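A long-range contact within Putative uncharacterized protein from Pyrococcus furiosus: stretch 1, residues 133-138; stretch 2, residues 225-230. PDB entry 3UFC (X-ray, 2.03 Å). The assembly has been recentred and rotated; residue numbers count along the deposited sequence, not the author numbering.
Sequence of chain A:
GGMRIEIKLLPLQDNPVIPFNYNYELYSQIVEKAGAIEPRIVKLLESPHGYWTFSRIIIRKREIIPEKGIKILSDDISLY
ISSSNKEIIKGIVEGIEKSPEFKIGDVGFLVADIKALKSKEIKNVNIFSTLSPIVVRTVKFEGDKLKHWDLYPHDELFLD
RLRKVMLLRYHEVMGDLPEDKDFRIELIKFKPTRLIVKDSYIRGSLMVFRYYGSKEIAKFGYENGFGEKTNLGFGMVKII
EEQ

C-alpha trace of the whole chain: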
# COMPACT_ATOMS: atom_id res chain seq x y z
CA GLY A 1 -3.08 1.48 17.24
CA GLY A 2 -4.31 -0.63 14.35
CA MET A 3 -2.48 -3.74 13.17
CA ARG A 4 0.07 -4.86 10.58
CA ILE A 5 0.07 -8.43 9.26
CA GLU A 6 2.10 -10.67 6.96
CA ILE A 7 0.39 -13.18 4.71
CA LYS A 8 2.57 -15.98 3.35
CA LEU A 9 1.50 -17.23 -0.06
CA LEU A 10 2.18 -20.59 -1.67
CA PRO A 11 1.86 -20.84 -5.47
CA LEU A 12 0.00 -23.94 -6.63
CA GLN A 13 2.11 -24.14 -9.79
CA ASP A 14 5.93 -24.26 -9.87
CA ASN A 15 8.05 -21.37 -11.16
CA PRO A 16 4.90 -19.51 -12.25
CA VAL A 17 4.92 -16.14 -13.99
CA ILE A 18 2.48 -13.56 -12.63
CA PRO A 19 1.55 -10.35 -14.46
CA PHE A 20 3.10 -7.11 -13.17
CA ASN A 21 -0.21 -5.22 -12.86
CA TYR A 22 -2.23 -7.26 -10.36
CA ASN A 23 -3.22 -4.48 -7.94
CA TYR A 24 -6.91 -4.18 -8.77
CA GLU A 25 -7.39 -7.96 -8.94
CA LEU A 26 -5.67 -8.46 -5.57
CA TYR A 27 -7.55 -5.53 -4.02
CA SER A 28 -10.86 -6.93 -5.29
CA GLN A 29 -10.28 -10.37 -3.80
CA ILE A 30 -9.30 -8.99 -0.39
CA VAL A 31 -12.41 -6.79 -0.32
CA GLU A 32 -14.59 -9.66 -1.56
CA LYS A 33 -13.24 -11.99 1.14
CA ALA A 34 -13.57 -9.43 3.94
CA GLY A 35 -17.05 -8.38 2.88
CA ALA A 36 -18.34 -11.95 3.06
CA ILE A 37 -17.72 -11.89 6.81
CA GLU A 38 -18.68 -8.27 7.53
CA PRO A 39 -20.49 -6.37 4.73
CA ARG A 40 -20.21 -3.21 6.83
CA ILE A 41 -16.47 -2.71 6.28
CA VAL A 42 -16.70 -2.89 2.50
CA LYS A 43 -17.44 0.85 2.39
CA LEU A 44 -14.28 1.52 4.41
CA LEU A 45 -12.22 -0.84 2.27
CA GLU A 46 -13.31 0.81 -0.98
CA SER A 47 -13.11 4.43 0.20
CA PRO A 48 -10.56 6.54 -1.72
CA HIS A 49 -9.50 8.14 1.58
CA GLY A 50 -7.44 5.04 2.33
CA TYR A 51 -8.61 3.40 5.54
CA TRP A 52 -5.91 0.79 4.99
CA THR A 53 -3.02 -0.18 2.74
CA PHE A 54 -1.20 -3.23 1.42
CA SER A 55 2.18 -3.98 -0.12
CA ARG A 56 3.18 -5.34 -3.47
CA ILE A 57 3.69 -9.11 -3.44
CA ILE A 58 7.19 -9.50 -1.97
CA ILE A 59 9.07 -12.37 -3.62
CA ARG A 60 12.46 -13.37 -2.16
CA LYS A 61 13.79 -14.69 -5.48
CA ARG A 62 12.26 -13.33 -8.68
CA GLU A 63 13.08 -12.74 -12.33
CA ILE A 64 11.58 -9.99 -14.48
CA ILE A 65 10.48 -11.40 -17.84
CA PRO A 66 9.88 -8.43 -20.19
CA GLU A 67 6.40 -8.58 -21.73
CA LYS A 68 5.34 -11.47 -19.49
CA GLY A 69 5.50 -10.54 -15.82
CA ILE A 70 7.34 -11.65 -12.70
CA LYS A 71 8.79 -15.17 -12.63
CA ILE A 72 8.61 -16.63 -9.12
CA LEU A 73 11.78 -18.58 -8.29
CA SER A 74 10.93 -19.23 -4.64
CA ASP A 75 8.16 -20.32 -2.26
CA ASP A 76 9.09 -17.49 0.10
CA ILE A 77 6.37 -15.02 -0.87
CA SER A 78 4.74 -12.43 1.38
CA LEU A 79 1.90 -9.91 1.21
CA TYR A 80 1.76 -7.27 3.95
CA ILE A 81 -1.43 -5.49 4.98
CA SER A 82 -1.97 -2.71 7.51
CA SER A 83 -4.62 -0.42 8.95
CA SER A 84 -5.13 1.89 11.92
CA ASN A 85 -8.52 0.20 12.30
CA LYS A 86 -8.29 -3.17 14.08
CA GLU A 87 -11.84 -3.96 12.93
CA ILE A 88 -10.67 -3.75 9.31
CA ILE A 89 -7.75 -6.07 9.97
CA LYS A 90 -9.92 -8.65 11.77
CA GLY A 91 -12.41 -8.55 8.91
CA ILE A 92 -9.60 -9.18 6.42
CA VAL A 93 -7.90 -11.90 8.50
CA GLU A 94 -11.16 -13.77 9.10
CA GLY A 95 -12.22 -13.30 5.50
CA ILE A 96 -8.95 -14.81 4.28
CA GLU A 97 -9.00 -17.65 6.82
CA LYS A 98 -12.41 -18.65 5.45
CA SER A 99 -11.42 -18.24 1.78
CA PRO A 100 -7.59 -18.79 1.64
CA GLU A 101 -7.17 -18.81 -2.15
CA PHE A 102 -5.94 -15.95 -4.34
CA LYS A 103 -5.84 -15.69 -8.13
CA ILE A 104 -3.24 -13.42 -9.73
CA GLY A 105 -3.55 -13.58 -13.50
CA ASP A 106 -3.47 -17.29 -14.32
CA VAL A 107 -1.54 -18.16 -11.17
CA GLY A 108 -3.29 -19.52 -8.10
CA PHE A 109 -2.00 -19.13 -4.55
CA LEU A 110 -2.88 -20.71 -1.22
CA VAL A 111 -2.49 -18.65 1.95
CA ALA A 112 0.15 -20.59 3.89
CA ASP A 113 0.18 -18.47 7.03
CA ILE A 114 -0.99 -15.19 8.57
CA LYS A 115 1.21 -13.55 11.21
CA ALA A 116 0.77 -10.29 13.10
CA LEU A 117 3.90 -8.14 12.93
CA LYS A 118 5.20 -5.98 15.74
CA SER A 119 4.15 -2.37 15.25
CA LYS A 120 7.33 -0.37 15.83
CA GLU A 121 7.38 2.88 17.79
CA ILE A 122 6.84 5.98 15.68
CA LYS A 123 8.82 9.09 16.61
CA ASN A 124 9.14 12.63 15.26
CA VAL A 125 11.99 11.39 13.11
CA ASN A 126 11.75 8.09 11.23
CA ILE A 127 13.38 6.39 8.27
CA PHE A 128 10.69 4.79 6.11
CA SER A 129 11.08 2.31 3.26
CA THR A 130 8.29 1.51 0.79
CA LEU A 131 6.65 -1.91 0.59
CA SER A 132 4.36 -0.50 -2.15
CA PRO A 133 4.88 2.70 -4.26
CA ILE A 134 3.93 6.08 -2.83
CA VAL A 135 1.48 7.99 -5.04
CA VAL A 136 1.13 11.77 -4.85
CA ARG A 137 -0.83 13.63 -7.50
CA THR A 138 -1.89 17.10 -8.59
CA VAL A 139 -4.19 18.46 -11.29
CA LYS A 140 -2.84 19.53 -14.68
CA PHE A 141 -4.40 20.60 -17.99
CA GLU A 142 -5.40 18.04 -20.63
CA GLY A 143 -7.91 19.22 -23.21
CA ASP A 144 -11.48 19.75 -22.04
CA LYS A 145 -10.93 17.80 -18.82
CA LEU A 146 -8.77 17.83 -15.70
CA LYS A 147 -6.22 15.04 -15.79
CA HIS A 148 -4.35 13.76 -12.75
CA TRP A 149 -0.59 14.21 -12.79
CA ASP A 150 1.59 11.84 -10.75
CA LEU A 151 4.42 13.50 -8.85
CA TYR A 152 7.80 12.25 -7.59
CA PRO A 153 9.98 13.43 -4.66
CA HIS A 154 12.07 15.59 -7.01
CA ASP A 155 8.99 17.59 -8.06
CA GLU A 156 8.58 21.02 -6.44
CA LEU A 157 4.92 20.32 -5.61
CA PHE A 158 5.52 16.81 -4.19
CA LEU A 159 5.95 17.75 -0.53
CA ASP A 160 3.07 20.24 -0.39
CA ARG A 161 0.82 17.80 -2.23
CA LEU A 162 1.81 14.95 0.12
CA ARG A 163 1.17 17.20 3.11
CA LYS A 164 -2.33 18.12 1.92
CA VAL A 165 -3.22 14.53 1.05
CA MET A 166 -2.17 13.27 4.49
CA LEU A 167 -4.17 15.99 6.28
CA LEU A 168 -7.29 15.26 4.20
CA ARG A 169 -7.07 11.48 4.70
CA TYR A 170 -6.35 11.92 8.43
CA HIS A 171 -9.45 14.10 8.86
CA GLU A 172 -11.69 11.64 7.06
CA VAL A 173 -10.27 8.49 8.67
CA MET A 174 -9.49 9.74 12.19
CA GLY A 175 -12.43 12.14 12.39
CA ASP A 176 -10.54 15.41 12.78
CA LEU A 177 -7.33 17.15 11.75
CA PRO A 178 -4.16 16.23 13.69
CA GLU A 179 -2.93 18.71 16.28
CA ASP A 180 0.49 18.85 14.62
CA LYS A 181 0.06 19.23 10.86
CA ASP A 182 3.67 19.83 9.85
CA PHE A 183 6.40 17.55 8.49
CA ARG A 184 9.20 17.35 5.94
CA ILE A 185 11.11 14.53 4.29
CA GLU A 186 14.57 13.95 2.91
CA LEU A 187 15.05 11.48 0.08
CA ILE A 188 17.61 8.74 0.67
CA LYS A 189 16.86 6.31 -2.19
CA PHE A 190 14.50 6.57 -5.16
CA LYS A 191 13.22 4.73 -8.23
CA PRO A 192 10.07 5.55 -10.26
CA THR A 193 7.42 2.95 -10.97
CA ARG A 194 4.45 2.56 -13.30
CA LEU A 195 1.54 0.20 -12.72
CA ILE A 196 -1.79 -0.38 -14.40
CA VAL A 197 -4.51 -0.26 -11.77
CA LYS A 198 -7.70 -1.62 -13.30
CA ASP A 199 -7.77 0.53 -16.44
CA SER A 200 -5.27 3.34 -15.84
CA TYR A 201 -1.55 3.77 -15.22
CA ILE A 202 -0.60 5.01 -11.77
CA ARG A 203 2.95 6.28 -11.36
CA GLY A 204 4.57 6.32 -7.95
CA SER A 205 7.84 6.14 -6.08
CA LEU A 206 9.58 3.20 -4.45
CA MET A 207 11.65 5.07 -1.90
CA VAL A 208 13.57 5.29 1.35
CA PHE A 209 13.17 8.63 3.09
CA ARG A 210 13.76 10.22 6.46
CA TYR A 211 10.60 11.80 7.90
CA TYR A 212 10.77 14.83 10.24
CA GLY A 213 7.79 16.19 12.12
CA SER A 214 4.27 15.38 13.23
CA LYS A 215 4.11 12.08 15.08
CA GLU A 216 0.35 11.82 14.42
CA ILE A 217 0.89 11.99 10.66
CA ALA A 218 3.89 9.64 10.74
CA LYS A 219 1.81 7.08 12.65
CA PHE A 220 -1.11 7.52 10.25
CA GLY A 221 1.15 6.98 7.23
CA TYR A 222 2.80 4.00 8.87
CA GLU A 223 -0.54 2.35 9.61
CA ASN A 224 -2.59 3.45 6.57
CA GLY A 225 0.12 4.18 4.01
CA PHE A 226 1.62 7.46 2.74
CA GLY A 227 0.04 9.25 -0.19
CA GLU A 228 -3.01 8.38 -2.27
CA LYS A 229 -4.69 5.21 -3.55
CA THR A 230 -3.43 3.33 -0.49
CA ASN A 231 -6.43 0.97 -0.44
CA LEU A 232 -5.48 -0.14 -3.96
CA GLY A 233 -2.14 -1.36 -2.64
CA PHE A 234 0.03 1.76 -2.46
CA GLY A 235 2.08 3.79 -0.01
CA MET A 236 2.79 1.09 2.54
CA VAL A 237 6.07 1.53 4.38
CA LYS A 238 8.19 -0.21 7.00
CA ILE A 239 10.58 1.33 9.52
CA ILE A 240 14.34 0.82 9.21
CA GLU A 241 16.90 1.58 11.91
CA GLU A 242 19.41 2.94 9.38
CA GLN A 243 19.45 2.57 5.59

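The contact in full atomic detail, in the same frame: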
# COMPACT_ATOMS: atom_id res chain seq x y z
N PRO A 133 4.62 1.32 -3.79
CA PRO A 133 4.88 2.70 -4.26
C PRO A 133 4.02 3.81 -3.67
O PRO A 133 2.81 3.65 -3.50
CB PRO A 133 4.71 2.59 -5.78
CG PRO A 133 4.95 1.14 -6.08
CD PRO A 133 4.25 0.46 -4.93
N ILE A 134 4.65 4.93 -3.37
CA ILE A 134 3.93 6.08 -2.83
C ILE A 134 3.43 6.93 -4.00
O ILE A 134 4.19 7.31 -4.90
CB ILE A 134 4.82 6.91 -1.89
CG1 ILE A 134 4.96 6.18 -0.55
CG2 ILE A 134 4.23 8.31 -1.68
CD1 ILE A 134 5.91 6.85 0.43
N VAL A 135 2.13 7.21 -3.99
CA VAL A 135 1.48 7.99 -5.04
C VAL A 135 1.05 9.36 -4.52
O VAL A 135 0.37 9.46 -3.50
CB VAL A 135 0.22 7.25 -5.57
CG1 VAL A 135 -0.46 8.09 -6.66
CG2 VAL A 135 0.62 5.88 -6.13
N VAL A 136 1.48 10.40 -5.21
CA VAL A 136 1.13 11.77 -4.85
C VAL A 136 0.80 12.48 -6.16
O VAL A 136 1.65 12.56 -7.05
CB VAL A 136 2.30 12.51 -4.16
CG1 VAL A 136 1.87 13.94 -3.82
CG2 VAL A 136 2.71 11.76 -2.88
N ARG A 137 -0.42 12.98 -6.27
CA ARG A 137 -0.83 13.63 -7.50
C ARG A 137 -1.31 15.06 -7.36
O ARG A 137 -1.57 15.56 -6.27
CB ARG A 137 -1.94 12.80 -8.15
CG ARG A 137 -1.57 11.35 -8.36
CD ARG A 137 -2.63 10.43 -7.78
NE ARG A 137 -3.81 10.31 -8.63
CZ ARG A 137 -3.84 9.68 -9.80
NH1 ARG A 137 -2.75 9.11 -10.28
NH2 ARG A 137 -4.97 9.61 -10.48
N THR A 138 -1.41 15.73 -8.51
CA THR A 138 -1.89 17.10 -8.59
C THR A 138 -2.71 17.17 -9.87
O THR A 138 -2.76 16.21 -10.63
CB THR A 138 -0.72 18.10 -8.64
OG1 THR A 138 -1.24 19.43 -8.62
CG2 THR A 138 0.12 17.90 -9.89
N GLY A 225 -0.60 3.88 5.23
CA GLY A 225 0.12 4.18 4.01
C GLY A 225 0.29 5.68 3.78
O GLY A 225 -0.51 6.49 4.26
N PHE A 226 1.35 6.05 3.06
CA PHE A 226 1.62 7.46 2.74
C PHE A 226 1.09 7.73 1.34
O PHE A 226 1.19 6.87 0.47
CB PHE A 226 3.12 7.75 2.75
CG PHE A 226 3.66 8.08 4.10
CD1 PHE A 226 3.56 9.38 4.60
CD2 PHE A 226 4.23 7.09 4.90
CE1 PHE A 226 4.03 9.69 5.88
CE2 PHE A 226 4.70 7.39 6.18
CZ PHE A 226 4.60 8.70 6.67
N GLY A 227 0.53 8.91 1.13
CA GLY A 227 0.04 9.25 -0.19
C GLY A 227 -1.39 8.87 -0.51
O GLY A 227 -2.22 8.72 0.38
N GLU A 228 -1.67 8.70 -1.80
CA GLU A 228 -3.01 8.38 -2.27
C GLU A 228 -3.14 6.95 -2.77
O GLU A 228 -2.14 6.25 -2.93
CB GLU A 228 -3.40 9.33 -3.41
CG GLU A 228 -3.23 10.80 -3.08
CD GLU A 228 -3.49 11.69 -4.28
OE1 GLU A 228 -4.58 11.57 -4.89
OE2 GLU A 228 -2.61 12.52 -4.62
N LYS A 229 -4.38 6.55 -3.02
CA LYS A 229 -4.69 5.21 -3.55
C LYS A 229 -4.16 4.09 -2.66
O LYS A 229 -3.94 2.98 -3.14
CB LYS A 229 -4.06 5.06 -4.94
CG LYS A 229 -4.45 6.13 -5.95
CD LYS A 229 -5.94 6.10 -6.25
CE LYS A 229 -6.29 7.01 -7.41
NZ LYS A 229 -7.73 6.89 -7.79
N THR A 230 -3.98 4.35 -1.37
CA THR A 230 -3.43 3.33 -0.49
C THR A 230 -4.24 2.03 -0.44
O THR A 230 -3.66 0.94 -0.36
CB THR A 230 -3.20 3.87 0.95
OG1 THR A 230 -4.45 4.21 1.56
CG2 THR A 230 -2.30 5.11 0.91
O HOH W 1 0.40 6.06 -2.02

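Stretch 1 is extended and runs into a β-strand that includes Arg137 and Thr138. Stretch 2 follows a helix and has no regular helix or strand where it meets stretch 1. The two are far apart in the chain: touching residues are at least 91 positions apart in sequence. Their touching parts run at 63° to each other, so they do not lie side by side as a regular ladder would. The nearest CA atoms across the stretches are those of Val135 and Gly227, 5.2 Å apart. Together the stretches bury 355 Å², counting both sides.

Pro133 opens stretch 1 and makes no contact. Its CA-to-CB bond points away from stretch 2.

Ile134 supplies the apolar part of the contact. Its CD1 lies 3.7 Å from CB of Phe226. CD1 approaches the Phe226 ring obliquely, and the end of that side chain leads away from stretch 1. Both residues are buried, so the pairing keeps hydrocarbon surface out of water.

Val135 carries the main backbone link. Its O accepts a hydrogen bond from N of Glu228, at 2.8 Å and with an angle of 164° at the hydrogen. This is a short, nearly straight bond. The same O lies 3.3 Å from CA of Gly227. An ideal CB on Gly227 would point toward stretch 1 and fall 2.5 Å from O of Val135, which is a clash. It would also sit a tight 3.3 Å from CG2 of Ile134. The absence of a side chain therefore lets the backbones come this close. The backbone angles of Gly227, with positive phi, call for glycine in their own right.

The other polar backbone atom of Val135 is served by water 1. The water accepts from N of Val135 at 2.9 Å. It donates to O of Phe226 and to O of Glu228, each at 2.7 Å. One water thus ties the two backbones together where they do not bond directly.

Val136 contributes little. Its CA-to-CB bond points away from stretch 2, and its nearest approach is through the backbone, with C 3.7 Å from OE2 of Glu228.

Arg137 receives the reach of Glu228. The CA-to-CB bond of Glu228 points sideways, but the end of the side chain comes nearer to stretch 1. Its OE2 accepts a hydrogen bond from N of Arg137, at 2.8 Å and 158°. Glu228 is therefore held at both its backbone N and its carboxylate. OE1 lies near the plane of the Arg137 guanidinium, at its edge, 4.0 Å from NE. The charges are opposite and favourable, but the distance is beyond a salt bridge. Lys229 comes over one face of the same guanidinium, with its CE 4.2 Å from NH2 of Arg137. The approach is made by an aliphatic carbon. NH2 is hydrogen-bonded elsewhere in the structure.

Thr138 ends the stretch without touching stretch 2. Its CA-to-CB bond points away.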